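Local atomic coordinates of HpcH/HpaI aldolase/citrate lyase family protein (Burkholderia cenocepacia, PDB entry 4MF4), a protein that belongs to the HpcH/HpaI aldolase/citrate lyase family and folds as a closed barrel of eight parallel strands surrounded by helices. Residues 26-31 against 245-250; 53-58 against 84-89; 186-191 against 224-229. One frame throughout, in Å; residues are numbered along the deposited sequence.

Contact 1 of 3, residues 26-31 against 245-250; sequences PLYGLW and RLITVS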
ATOM      1  N   PRO A  26      25.136  -4.433  29.388  1.00 23.65           N
ATOM      2  CA  PRO A  26      23.748  -4.287  28.988  1.00 22.70           C
ATOM      3  C   PRO A  26      23.592  -3.890  27.524  1.00 20.84           C
ATOM      4  O   PRO A  26      24.436  -3.155  26.977  1.00 20.85           O
ATOM      5  CB  PRO A  26      23.243  -3.127  29.867  1.00 24.16           C
ATOM      6  CG  PRO A  26      24.318  -2.881  30.877  1.00 24.66           C
ATOM      7  CD  PRO A  26      25.574  -3.283  30.187  1.00 25.36           C
ATOM      8  N   LEU A  27      22.501  -4.342  26.912  1.00 17.66           N
ATOM      9  CA  LEU A  27      22.164  -3.986  25.553  1.00 18.30           C
ATOM     10  C   LEU A  27      20.756  -3.412  25.515  1.00 16.57           C
ATOM     11  O   LEU A  27      19.786  -4.116  25.811  1.00 16.76           O
ATOM     12  CB  LEU A  27      22.294  -5.225  24.665  1.00 18.28           C
ATOM     13  CG  LEU A  27      23.653  -5.922  24.687  1.00 19.60           C
ATOM     14  CD1 LEU A  27      23.593  -7.299  24.061  1.00 19.68           C
ATOM     15  CD2 LEU A  27      24.645  -5.061  23.906  1.00 19.93           C
ATOM     16  N   TYR A  28      20.641  -2.135  25.168  1.00 17.14           N
ATOM     17  CA  TYR A  28      19.394  -1.392  25.309  1.00 17.27           C
ATOM     18  C   TYR A  28      18.624  -1.333  23.987  1.00 16.23           C
ATOM     19  O   TYR A  28      19.181  -1.045  22.916  1.00 15.04           O
ATOM     20  CB  TYR A  28      19.664   0.008  25.845  1.00 19.79           C
ATOM     21  CG  TYR A  28      20.312   0.011  27.208  1.00 21.29           C
ATOM     22  CD1 TYR A  28      19.574  -0.296  28.334  1.00 23.53           C
ATOM     23  CD2 TYR A  28      21.659   0.330  27.366  1.00 25.46           C
ATOM     24  CE1 TYR A  28      20.157  -0.320  29.598  1.00 25.78           C
ATOM     25  CE2 TYR A  28      22.268   0.333  28.630  1.00 26.04           C
ATOM     26  CZ  TYR A  28      21.504  -0.007  29.742  1.00 27.33           C
ATOM     27  OH  TYR A  28      22.055  -0.055  31.009  1.00 27.58           O
ATOM     28  N   GLY A  29      17.319  -1.584  24.082  1.00 14.76           N
ATOM     29  CA  GLY A  29      16.478  -1.736  22.903  1.00 13.86           C
ATOM     30  C   GLY A  29      15.267  -0.853  23.009  1.00 14.38           C
ATOM     31  O   GLY A  29      14.942  -0.331  24.083  1.00 14.40           O
ATOM     32  N   LEU A  30      14.590  -0.674  21.891  1.00 15.19           N
ATOM     33  CA  LEU A  30      13.335   0.044  21.884  1.00 15.58           C
ATOM     34  C   LEU A  30      12.358  -0.844  21.088  1.00 15.16           C
ATOM     35  O   LEU A  30      12.774  -1.424  20.096  1.00 14.22           O
ATOM     36  CB  LEU A  30      13.588   1.362  21.158  1.00 16.94           C
ATOM     37  CG  LEU A  30      12.563   2.475  21.210  1.00 18.45           C
ATOM     38  CD1 LEU A  30      12.342   2.984  22.661  1.00 17.91           C
ATOM     39  CD2 LEU A  30      13.052   3.607  20.289  1.00 18.85           C
ATOM     40  N   TRP A  31      11.105  -0.964  21.551  1.00 14.91           N
ATOM     41  CA  TRP A  31      10.039  -1.674  20.873  1.00 15.33           C
ATOM     42  C   TRP A  31       9.437  -0.786  19.790  1.00 15.34           C
ATOM     43  O   TRP A  31       9.128   0.399  20.053  1.00 13.70           O
ATOM     44  CB  TRP A  31       8.916  -2.003  21.867  1.00 17.19           C
ATOM     45  CG  TRP A  31       8.306  -3.308  21.651  1.00 17.86           C
ATOM     46  CD1 TRP A  31       7.058  -3.562  21.179  1.00 18.45           C
ATOM     47  CD2 TRP A  31       8.908  -4.576  21.935  1.00 17.72           C
ATOM     48  NE1 TRP A  31       6.862  -4.927  21.133  1.00 19.53           N
ATOM     49  CE2 TRP A  31       7.986  -5.559  21.585  1.00 17.81           C
ATOM     50  CE3 TRP A  31      10.154  -4.965  22.432  1.00 18.44           C
ATOM     51  CZ2 TRP A  31       8.249  -6.914  21.740  1.00 18.86           C
ATOM     52  CZ3 TRP A  31      10.424  -6.310  22.571  1.00 19.03           C
ATOM     53  CH2 TRP A  31       9.483  -7.273  22.226  1.00 18.66           C
ATOM     54  N   ARG A 245      20.508  -8.067  31.048  1.00 18.77           N
ATOM     55  CA  ARG A 245      21.338  -7.504  29.963  1.00 18.78           C
ATOM     56  C   ARG A 245      20.543  -6.914  28.759  1.00 19.20           C
ATOM     57  O   ARG A 245      20.773  -5.744  28.345  1.00 20.82           O
ATOM     58  CB  ARG A 245      22.326  -8.542  29.520  1.00 18.72           C
ATOM     59  CG  ARG A 245      23.374  -8.800  30.611  1.00 20.41           C
ATOM     60  CD  ARG A 245      24.466  -9.665  30.102  1.00 21.11           C
ATOM     61  NE  ARG A 245      25.152  -8.945  29.028  1.00 22.54           N
ATOM     62  CZ  ARG A 245      25.594  -9.502  27.915  1.00 23.02           C
ATOM     63  NH1 ARG A 245      25.428 -10.805  27.688  1.00 24.81           N
ATOM     64  NH2 ARG A 245      26.169  -8.743  27.009  1.00 23.78           N
ATOM     65  N   LEU A 246      19.554  -7.645  28.247  1.00 17.25           N
ATOM     66  CA  LEU A 246      18.808  -7.148  27.078  1.00 15.19           C
ATOM     67  C   LEU A 246      17.553  -6.432  27.536  1.00 15.83           C
ATOM     68  O   LEU A 246      16.464  -7.044  27.725  1.00 14.86           O
ATOM     69  CB  LEU A 246      18.471  -8.297  26.146  1.00 15.43           C
ATOM     70  CG  LEU A 246      17.933  -7.885  24.784  1.00 16.06           C
ATOM     71  CD1 LEU A 246      19.074  -7.676  23.794  1.00 17.36           C
ATOM     72  CD2 LEU A 246      16.977  -8.900  24.240  1.00 16.85           C
ATOM     73  N   ILE A 247      17.686  -5.125  27.734  1.00 15.89           N
ATOM     74  CA  ILE A 247      16.664  -4.347  28.401  1.00 15.65           C
ATOM     75  C   ILE A 247      15.953  -3.452  27.389  1.00 15.05           C
ATOM     76  O   ILE A 247      16.612  -2.655  26.720  1.00 14.11           O
ATOM     77  CB  ILE A 247      17.269  -3.482  29.507  1.00 16.19           C
ATOM     78  CG1 ILE A 247      17.891  -4.377  30.580  1.00 16.59           C
ATOM     79  CG2 ILE A 247      16.184  -2.613  30.125  1.00 16.69           C
ATOM     80  CD1 ILE A 247      18.622  -3.636  31.678  1.00 17.04           C
ATOM     81  N   THR A 248      14.634  -3.617  27.281  1.00 15.03           N
ATOM     82  CA  THR A 248      13.797  -2.819  26.400  1.00 15.45           C
ATOM     83  C   THR A 248      13.342  -1.598  27.187  1.00 15.73           C
ATOM     84  O   THR A 248      12.692  -1.753  28.201  1.00 15.03           O
ATOM     85  CB  THR A 248      12.498  -3.551  25.964  1.00 16.31           C
ATOM     86  OG1 THR A 248      12.741  -4.904  25.589  1.00 17.95           O
ATOM     87  CG2 THR A 248      11.856  -2.867  24.804  1.00 17.22           C
ATOM     88  N   VAL A 249      13.669  -0.397  26.698  1.00 15.19           N
ATOM     89  CA  VAL A 249      13.269   0.870  27.316  1.00 14.54           C
ATOM     90  C   VAL A 249      11.935   1.318  26.713  1.00 14.29           C
ATOM     91  O   VAL A 249      11.859   2.295  25.941  1.00 14.00           O
ATOM     92  CB  VAL A 249      14.370   1.970  27.181  1.00 14.67           C
ATOM     93  CG1 VAL A 249      14.056   3.165  28.056  1.00 15.77           C
ATOM     94  CG2 VAL A 249      15.752   1.471  27.555  1.00 14.50           C
ATOM     95  N   SER A 250      10.889   0.563  27.043  1.00 14.00           N
ATOM     96  CA  SER A 250       9.533   0.785  26.554  1.00 14.26           C
ATOM     97  C   SER A 250       9.424   0.758  25.015  1.00 13.77           C
ATOM     98  O   SER A 250      10.161   0.043  24.358  1.00 13.30           O
ATOM     99  CB  SER A 250       8.958   2.064  27.181  1.00 14.83           C
ATOM    100  OG  SER A 250       7.551   2.194  27.005  1.00 16.10           O
TER
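Three flat groups flank this pair of strands, and each is met obliquely by an aliphatic carbon from across. Trp31 brings CE3 of its indole to 3.6 Å from CG2 of Thr248; Phe229 packs edge-to-face with the same indole, whose NE1 is hydrogen-bonded to Asp54 OD2. The phenol ring of Tyr28 runs alongside Ile247, its CD1 4.1 Å from CB of Ile247, with Val249 CG2 a little further along. The Arg245 guanidinium lies beside CD1 of Leu27 and forms a salt bridge with Glu25.

Between these groups the backbones are laced in parallel. Leu27 donates from N to O of Arg245 over a short 2.6 Å and almost straight, at 171°, although it meets that oxygen from above the carbonyl plane. Gly29 then grips both ways: its N reaches Ile247 O at 2.9 Å, and its O accepts from Val249 N at 2.9 Å. Val249 centres an inverse gamma turn, and Trp31 N bonds to Ser250 O at 3.1 Å, consistent with a shift from the earlier two-residue rhythm.

Leu246 and Thr248 face Phe187 inside, whereas Tyr28 and Ile247 pack on helix 233-242 and Tyr28 also on Val267 of a second subunit. Joining the first strand to the eighth, this is the seam that closes a TIM barrel.

Contact 2 of 3, residues 53-58 against 84-89; sequences IDMEHA and RVPARE. With EDO (1,2-ethanediol), chain G.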
ATOM      1  N   ILE A  53      11.054  -5.044  15.846  1.00 11.00           N
ATOM      2  CA  ILE A  53       9.868  -4.957  14.984  1.00 11.64           C
ATOM      3  C   ILE A  53       8.917  -6.039  15.449  1.00 11.61           C
ATOM      4  O   ILE A  53       9.171  -7.215  15.265  1.00 11.55           O
ATOM      5  CB  ILE A  53      10.230  -5.127  13.504  1.00 12.02           C
ATOM      6  CG1 ILE A  53      11.200  -4.035  13.055  1.00 12.08           C
ATOM      7  CG2 ILE A  53       8.989  -5.105  12.595  1.00 11.64           C
ATOM      8  CD1 ILE A  53      11.997  -4.456  11.841  1.00 12.93           C
ATOM      9  N   ASP A  54       7.805  -5.648  16.065  1.00 11.89           N
ATOM     10  CA  ASP A  54       6.879  -6.633  16.654  1.00 11.87           C
ATOM     11  C   ASP A  54       5.819  -7.123  15.633  1.00 11.48           C
ATOM     12  O   ASP A  54       5.118  -6.306  15.108  1.00 11.40           O
ATOM     13  CB  ASP A  54       6.175  -5.996  17.806  1.00 12.38           C
ATOM     14  CG  ASP A  54       5.310  -6.962  18.585  1.00 13.14           C
ATOM     15  OD1 ASP A  54       5.453  -8.194  18.428  1.00 13.08           O
ATOM     16  OD2 ASP A  54       4.586  -6.464  19.470  1.00 14.61           O
ATOM     17  N   MET A  55       5.726  -8.434  15.402  1.00 11.04           N
ATOM     18  CA  MET A  55       4.692  -9.041  14.548  1.00 11.82           C
ATOM     19  C   MET A  55       3.575  -9.641  15.393  1.00 12.26           C
ATOM     20  O   MET A  55       2.525 -10.007  14.865  1.00 12.20           O
ATOM     21  CB  MET A  55       5.262 -10.124  13.654  1.00 11.28           C
ATOM     22  CG  MET A  55       6.485  -9.688  12.874  1.00 11.41           C
ATOM     23  SD  MET A  55       6.973 -11.014  11.781  1.00 12.51           S
ATOM     24  CE  MET A  55       5.604 -11.158  10.626  1.00 11.95           C
ATOM     25  N   GLU A  56       3.775  -9.710  16.718  1.00 12.95           N
ATOM     26  CA  GLU A  56       2.786 -10.398  17.555  1.00 13.77           C
ATOM     27  C   GLU A  56       1.709  -9.432  17.974  1.00 13.18           C
ATOM     28  O   GLU A  56       0.528  -9.722  17.790  1.00 12.93           O
ATOM     29  CB  GLU A  56       3.397 -11.005  18.791  1.00 14.42           C
ATOM     30  CG  GLU A  56       2.413 -11.866  19.546  1.00 14.76           C
ATOM     31  CD  GLU A  56       2.887 -12.252  20.951  1.00 15.49           C
ATOM     32  OE1 GLU A  56       3.859 -11.713  21.465  1.00 15.11           O
ATOM     33  OE2 GLU A  56       2.241 -13.121  21.564  1.00 17.70           O
ATOM     34  N   HIS A  57       2.122  -8.301  18.565  1.00 13.57           N
ATOM     35  CA  HIS A  57       1.178  -7.288  19.059  1.00 13.86           C
ATOM     36  C   HIS A  57       1.231  -5.943  18.326  1.00 14.44           C
ATOM     37  O   HIS A  57       0.926  -4.889  18.914  1.00 14.24           O
ATOM     38  CB  HIS A  57       1.386  -7.084  20.578  1.00 13.81           C
ATOM     39  CG  HIS A  57       0.878  -8.225  21.423  1.00 13.89           C
ATOM     40  ND1 HIS A  57      -0.468  -8.483  21.586  1.00 14.02           N
ATOM     41  CD2 HIS A  57       1.533  -9.169  22.154  1.00 14.19           C
ATOM     42  CE1 HIS A  57      -0.623  -9.548  22.354  1.00 14.07           C
ATOM     43  NE2 HIS A  57       0.577  -9.968  22.733  1.00 13.84           N
ATOM     44  N   ALA A  58       1.626  -5.969  17.073  1.00 13.76           N
ATOM     45  CA  ALA A  58       1.485  -4.813  16.164  1.00 13.33           C
ATOM     46  C   ALA A  58       1.182  -5.383  14.795  1.00 14.12           C
ATOM     47  O   ALA A  58       1.566  -6.505  14.547  1.00 12.85           O
ATOM     48  CB  ALA A  58       2.748  -4.010  16.150  1.00 13.39           C
ATOM     49  N   ARG A  84      10.087  -9.893  16.556  1.00 12.77           N
ATOM     50  CA  ARG A  84       9.257 -10.857  17.321  1.00 14.12           C
ATOM     51  C   ARG A  84       8.176 -11.450  16.420  1.00 14.94           C
ATOM     52  O   ARG A  84       7.264 -10.713  16.007  1.00 15.04           O
ATOM     53  CB  ARG A  84       8.595 -10.252  18.550  1.00 14.86           C
ATOM     54  CG  ARG A  84       7.623 -11.260  19.202  1.00 14.34           C
ATOM     55  CD  ARG A  84       7.306 -10.930  20.634  1.00 15.26           C
ATOM     56  NE  ARG A  84       6.385  -9.808  20.726  1.00 15.70           N
ATOM     57  CZ  ARG A  84       5.835  -9.351  21.852  1.00 16.86           C
ATOM     58  NH1 ARG A  84       6.134  -9.873  23.055  1.00 16.82           N
ATOM     59  NH2 ARG A  84       5.003  -8.330  21.785  1.00 16.71           N
ATOM     60  N   VAL A  85       8.271 -12.764  16.130  1.00 14.54           N
ATOM     61  CA  VAL A  85       7.315 -13.407  15.239  1.00 14.61           C
ATOM     62  C   VAL A  85       5.989 -13.617  15.971  1.00 15.01           C
ATOM     63  O   VAL A  85       5.947 -13.574  17.208  1.00 15.52           O
ATOM     64  CB  VAL A  85       7.834 -14.726  14.609  1.00 14.61           C
ATOM     65  CG1 VAL A  85       9.079 -14.457  13.784  1.00 15.08           C
ATOM     66  CG2 VAL A  85       8.069 -15.815  15.652  1.00 14.89           C
ATOM     67  N   PRO A  86       4.889 -13.778  15.211  1.00 14.25           N
ATOM     68  CA  PRO A  86       3.581 -13.933  15.835  1.00 14.98           C
ATOM     69  C   PRO A  86       3.414 -15.251  16.594  1.00 16.01           C
ATOM     70  O   PRO A  86       2.715 -15.276  17.596  1.00 15.08           O
ATOM     71  CB  PRO A  86       2.596 -13.893  14.642  1.00 14.67           C
ATOM     72  CG  PRO A  86       3.382 -13.351  13.499  1.00 14.70           C
ATOM     73  CD  PRO A  86       4.791 -13.844  13.750  1.00 14.46           C
ATOM     74  N   ALA A  87       4.051 -16.319  16.097  1.00 16.68           N
ATOM     75  CA  ALA A  87       3.846 -17.691  16.596  1.00 17.92           C
ATOM     76  C   ALA A  87       4.975 -18.568  16.036  1.00 19.09           C
ATOM     77  O   ALA A  87       5.702 -18.167  15.146  1.00 16.86           O
ATOM     78  CB  ALA A  87       2.504 -18.240  16.132  1.00 18.41           C
ATOM     79  N   ARG A  88       5.095 -19.770  16.568  1.00 19.84           N
ATOM     80  CA  ARG A  88       6.173 -20.651  16.171  1.00 22.57           C
ATOM     81  C   ARG A  88       5.717 -21.559  15.020  1.00 23.02           C
ATOM     82  O   ARG A  88       5.653 -22.765  15.189  1.00 24.06           O
ATOM     83  CB  ARG A  88       6.584 -21.463  17.389  1.00 23.45           C
ATOM     84  CG  ARG A  88       8.007 -21.910  17.369  1.00 24.22           C
ATOM     85  CD  ARG A  88       8.323 -22.613  18.660  1.00 25.20           C
ATOM     86  NE  ARG A  88       7.577 -23.843  18.772  1.00 25.58           N
ATOM     87  CZ  ARG A  88       6.563 -24.053  19.586  1.00 26.75           C
ATOM     88  NH1 ARG A  88       6.175 -23.139  20.469  1.00 27.98           N
ATOM     89  NH2 ARG A  88       5.994 -25.244  19.560  1.00 27.72           N
ATOM     90  N   GLU A  89       5.345 -20.963  13.883  1.00 21.96           N
ATOM     91  CA  GLU A  89       4.907 -21.685  12.702  1.00 22.09           C
ATOM     92  C   GLU A  89       6.033 -21.610  11.681  1.00 19.75           C
ATOM     93  O   GLU A  89       6.545 -20.534  11.420  1.00 17.42           O
ATOM     94  CB  GLU A  89       3.660 -21.047  12.078  1.00 26.01           C
ATOM     95  CG  GLU A  89       2.415 -20.903  12.979  1.00 29.06           C
ATOM     96  CD  GLU A  89       1.783 -22.221  13.392  1.00 32.35           C
ATOM     97  OE1 GLU A  89       2.075 -23.285  12.790  1.00 34.62           O
ATOM     98  OE2 GLU A  89       0.985 -22.198  14.354  1.00 37.96           O
TER
HETATM   99  C1  EDO G 301       6.583  -6.794  25.073  1.00 36.36           C
HETATM  100  O1  EDO G 301       6.605  -7.678  26.210  1.00 39.03           O
HETATM  101  C2  EDO G 301       5.227  -6.134  24.847  1.00 37.15           C
HETATM  102  O2  EDO G 301       4.328  -7.086  24.248  1.00 38.99           O
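Arg84 carries the tight part of this contact. Its CG lies anti to the backbone N (chi1 173°), so the side chain runs beside that of Asp54, and the bend at chi3 turns the guanidinium side-on to the carboxylate. NE bonds to Asp54 OD1 at 3.0 Å and NH2 to Asp54 OD2 at 3.0 Å, both oxygens near the guanidinium plane, yet the two planes are 54° apart and each oxygen is met from above the carboxylate. Asp54 OD1 also takes the Glu56 N-H at 2.8 Å, an Asx turn, so this oxygen accepts from both Glu56 N and Arg84 NE. Glu56 crosses over one guanidinium face, its OE1 3.1 Å from Arg84 CZ; this attraction is one of charge alone, and its OE2 pairs with Lys94 of a third subunit. The guanidinium has further partners: NH2 bonds to O2 of the 1,2-ethanediol at 2.8 Å, and NH1 is held by Gln164. Close apolar packing adds to this, Met55 crossing Pro86 obliquely with its CB 3.7 Å from Pro86 CG.

The looser part is His57, whose CD2 stands 3.6 Å from Arg84 NH2 with no bond between them; its ND1 is hydrogen-bonded to OD2 of Asp98 of the third subunit. Residues 87-89 do not touch 53-58.

Met55 N to Arg84 O (2.8 Å) ends the pairing of strands 50-54 and 80-84. Helix 62-73 packs on Ile53 and Met55, strand 103-106 lies against Arg84 and Val85, and helix 90-98 starts just beyond Glu89.

Contact 3 of 3, residues 186-191 against 224-229; sequences LFVGPA and VAVGIF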
ATOM      1  N   LEU A 186      17.057 -15.394  27.353  1.00 14.56           N
ATOM      2  CA  LEU A 186      15.745 -15.643  27.931  1.00 15.55           C
ATOM      3  C   LEU A 186      15.095 -14.289  28.078  1.00 17.21           C
ATOM      4  O   LEU A 186      15.698 -13.405  28.681  1.00 18.37           O
ATOM      5  CB  LEU A 186      15.840 -16.291  29.312  1.00 16.17           C
ATOM      6  CG  LEU A 186      16.607 -17.584  29.451  1.00 15.89           C
ATOM      7  CD1 LEU A 186      16.826 -17.944  30.922  1.00 16.78           C
ATOM      8  CD2 LEU A 186      15.906 -18.686  28.690  1.00 16.43           C
ATOM      9  N   PHE A 187      13.866 -14.108  27.583  1.00 16.10           N
ATOM     10  CA  PHE A 187      13.242 -12.785  27.687  1.00 15.89           C
ATOM     11  C   PHE A 187      11.995 -12.805  28.568  1.00 16.33           C
ATOM     12  O   PHE A 187      11.097 -13.588  28.353  1.00 15.67           O
ATOM     13  CB  PHE A 187      12.929 -12.286  26.281  1.00 15.63           C
ATOM     14  CG  PHE A 187      12.473 -10.852  26.221  1.00 14.74           C
ATOM     15  CD1 PHE A 187      11.149 -10.544  26.369  1.00 15.01           C
ATOM     16  CD2 PHE A 187      13.364  -9.842  25.952  1.00 15.22           C
ATOM     17  CE1 PHE A 187      10.715  -9.246  26.254  1.00 15.79           C
ATOM     18  CE2 PHE A 187      12.946  -8.529  25.845  1.00 15.05           C
ATOM     19  CZ  PHE A 187      11.618  -8.239  25.973  1.00 15.32           C
ATOM     20  N   VAL A 188      11.973 -11.968  29.591  1.00 17.55           N
ATOM     21  CA  VAL A 188      10.782 -11.797  30.448  1.00 19.76           C
ATOM     22  C   VAL A 188       9.870 -10.652  29.991  1.00 19.82           C
ATOM     23  O   VAL A 188      10.292  -9.481  29.929  1.00 20.11           O
ATOM     24  CB  VAL A 188      11.229 -11.507  31.918  1.00 20.32           C
ATOM     25  CG1 VAL A 188      10.027 -11.382  32.838  1.00 22.74           C
ATOM     26  CG2 VAL A 188      12.145 -12.602  32.442  1.00 21.09           C
ATOM     27  N   GLY A 189       8.622 -10.973  29.652  1.00 20.06           N
ATOM     28  CA  GLY A 189       7.593  -9.947  29.477  1.00 21.47           C
ATOM     29  C   GLY A 189       6.756  -9.839  30.760  1.00 20.60           C
ATOM     30  O   GLY A 189       5.936 -10.696  31.010  1.00 22.14           O
ATOM     31  N   PRO A 190       6.995  -8.831  31.611  1.00 20.87           N
ATOM     32  CA  PRO A 190       6.323  -8.942  32.929  1.00 21.46           C
ATOM     33  C   PRO A 190       4.808  -8.898  32.869  1.00 21.45           C
ATOM     34  O   PRO A 190       4.153  -9.619  33.636  1.00 20.04           O
ATOM     35  CB  PRO A 190       6.835  -7.726  33.689  1.00 22.20           C
ATOM     36  CG  PRO A 190       8.168  -7.480  33.093  1.00 21.90           C
ATOM     37  CD  PRO A 190       7.964  -7.729  31.614  1.00 21.81           C
ATOM     38  N   ALA A 191       4.265  -8.107  31.948  1.00 20.84           N
ATOM     39  CA  ALA A 191       2.803  -8.061  31.769  1.00 21.34           C
ATOM     40  C   ALA A 191       2.170  -9.416  31.461  1.00 21.04           C
ATOM     41  O   ALA A 191       1.170  -9.814  32.122  1.00 18.41           O
ATOM     42  CB  ALA A 191       2.417  -7.034  30.710  1.00 22.72           C
ATOM     43  N   VAL A 224      23.505 -17.607  30.171  1.00 18.13           N
ATOM     44  CA  VAL A 224      22.653 -17.162  29.089  1.00 16.95           C
ATOM     45  C   VAL A 224      22.103 -15.786  29.482  1.00 17.02           C
ATOM     46  O   VAL A 224      21.583 -15.580  30.603  1.00 16.11           O
ATOM     47  CB  VAL A 224      21.495 -18.167  28.903  1.00 17.44           C
ATOM     48  CG1 VAL A 224      20.546 -17.693  27.798  1.00 17.54           C
ATOM     49  CG2 VAL A 224      22.042 -19.577  28.628  1.00 17.29           C
ATOM     50  N   ALA A 225      22.267 -14.829  28.580  1.00 16.69           N
ATOM     51  CA  ALA A 225      21.674 -13.520  28.721  1.00 17.29           C
ATOM     52  C   ALA A 225      20.206 -13.551  29.074  1.00 17.11           C
ATOM     53  O   ALA A 225      19.458 -14.349  28.529  1.00 15.87           O
ATOM     54  CB  ALA A 225      21.832 -12.732  27.436  1.00 18.08           C
ATOM     55  N   VAL A 226      19.805 -12.658  29.996  1.00 16.29           N
ATOM     56  CA  VAL A 226      18.391 -12.436  30.234  1.00 16.24           C
ATOM     57  C   VAL A 226      17.942 -11.040  29.805  1.00 15.80           C
ATOM     58  O   VAL A 226      18.657 -10.078  30.003  1.00 16.54           O
ATOM     59  CB  VAL A 226      18.056 -12.674  31.695  1.00 16.14           C
ATOM     60  CG1 VAL A 226      16.551 -12.606  31.918  1.00 16.13           C
ATOM     61  CG2 VAL A 226      18.605 -14.057  32.082  1.00 16.77           C
ATOM     62  N   GLY A 227      16.761 -10.973  29.211  1.00 15.94           N
ATOM     63  CA  GLY A 227      16.185  -9.711  28.749  1.00 16.64           C
ATOM     64  C   GLY A 227      14.832  -9.472  29.398  1.00 14.88           C
ATOM     65  O   GLY A 227      14.253 -10.388  29.973  1.00 14.41           O
ATOM     66  N   ILE A 228      14.303  -8.267  29.224  1.00 14.18           N
ATOM     67  CA  ILE A 228      13.096  -7.843  29.896  1.00 13.76           C
ATOM     68  C   ILE A 228      12.547  -6.605  29.209  1.00 14.17           C
ATOM     69  O   ILE A 228      13.309  -5.786  28.635  1.00 13.96           O
ATOM     70  CB  ILE A 228      13.391  -7.571  31.409  1.00 14.95           C
ATOM     71  CG1 ILE A 228      12.087  -7.381  32.203  1.00 15.44           C
ATOM     72  CG2 ILE A 228      14.345  -6.427  31.551  1.00 14.69           C
ATOM     73  CD1 ILE A 228      12.236  -7.521  33.700  1.00 16.29           C
ATOM     74  N   PHE A 229      11.221  -6.489  29.233  1.00 14.66           N
ATOM     75  CA  PHE A 229      10.533  -5.307  28.747  1.00 15.27           C
ATOM     76  C   PHE A 229      10.313  -4.425  29.957  1.00 16.07           C
ATOM     77  O   PHE A 229       9.590  -4.830  30.879  1.00 15.71           O
ATOM     78  CB  PHE A 229       9.165  -5.665  28.103  1.00 15.75           C
ATOM     79  CG  PHE A 229       8.472  -4.482  27.473  1.00 16.94           C
ATOM     80  CD1 PHE A 229       7.638  -3.672  28.233  1.00 18.51           C
ATOM     81  CD2 PHE A 229       8.737  -4.117  26.177  1.00 17.11           C
ATOM     82  CE1 PHE A 229       7.026  -2.550  27.682  1.00 17.92           C
ATOM     83  CE2 PHE A 229       8.137  -2.994  25.614  1.00 17.15           C
ATOM     84  CZ  PHE A 229       7.278  -2.218  26.380  1.00 18.68           C
TER
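Strands 186-188 and 225-229 run parallel at 23°, their backbones laced by four hydrogen bonds, of which Gly227 makes two: N to Leu186 O at 2.7 Å and O from Val188 N at 2.8 Å. The Val188 bond is nearly straight at 174°, although the donor stands above the carbonyl plane, whereas Phe229 N approaches Val188 O almost along the C=O axis.

Phe187 dominates one side. Its CG is anti to the backbone N (chi1 -171°), which lays the ring across the neighbouring strand, where Gly227 has no side chain to stand in the way. One ring face covers the backbone at Ile228, with CE2 3.7 Å from Ile228 N, and the tip carries on to Phe229, Phe187 CZ lying 4.1 Å from Phe229 CB. Phe187 also packs on Leu246 and Thr248 of the next strand, so this side looks into the barrel.

On the other side aliphatic groups pack side by side. Leu186 sends CD1 towards Val226 CG2, and Val188 CB sits 4.2 Å from Ile228 CG1. Ile228 holds CG1 anti to its N and leaves CG2 in the crowded position between N and the carbonyl carbon. Pro190, crossing Ile228 at about a right angle, puts CG 4.0 Å from that same CG1; it opens helix 190-196, for which Gly189 is the N-cap. Met212 of helix 206-222 covers Val188, Pro190 and Ile228.

These are the sixth and seventh strands of the TIM barrel, adjacent and parallel, joined through helices 190-196 and 206-222 in a beta-alpha-beta crossover.

All three contacts belong to one closed sheet. Contacts 1 and 3, centres 10 Å apart, are successive pairings: Thr248 N lies 2.9 Å from Ile228 O and Ile228 N 2.9 Å from Leu246 O, probable hydrogen bonds between neighbouring strands. Contact 2 lies across the chain's centre from contact 1, their centres about 18 Å apart, and about 16 Å from the centre of contact 3. Trp31 links contacts 1 and 2, with NE1 3.2 Å from Asp54 OD2 and CZ2 3.4 Å from Arg84 CZ. Trp31, Phe229 and Arg84 all border the bound 1,2-ethanediol, at the C-terminal strand ends where TIM barrels carry their active sites, so it may mark a pocket.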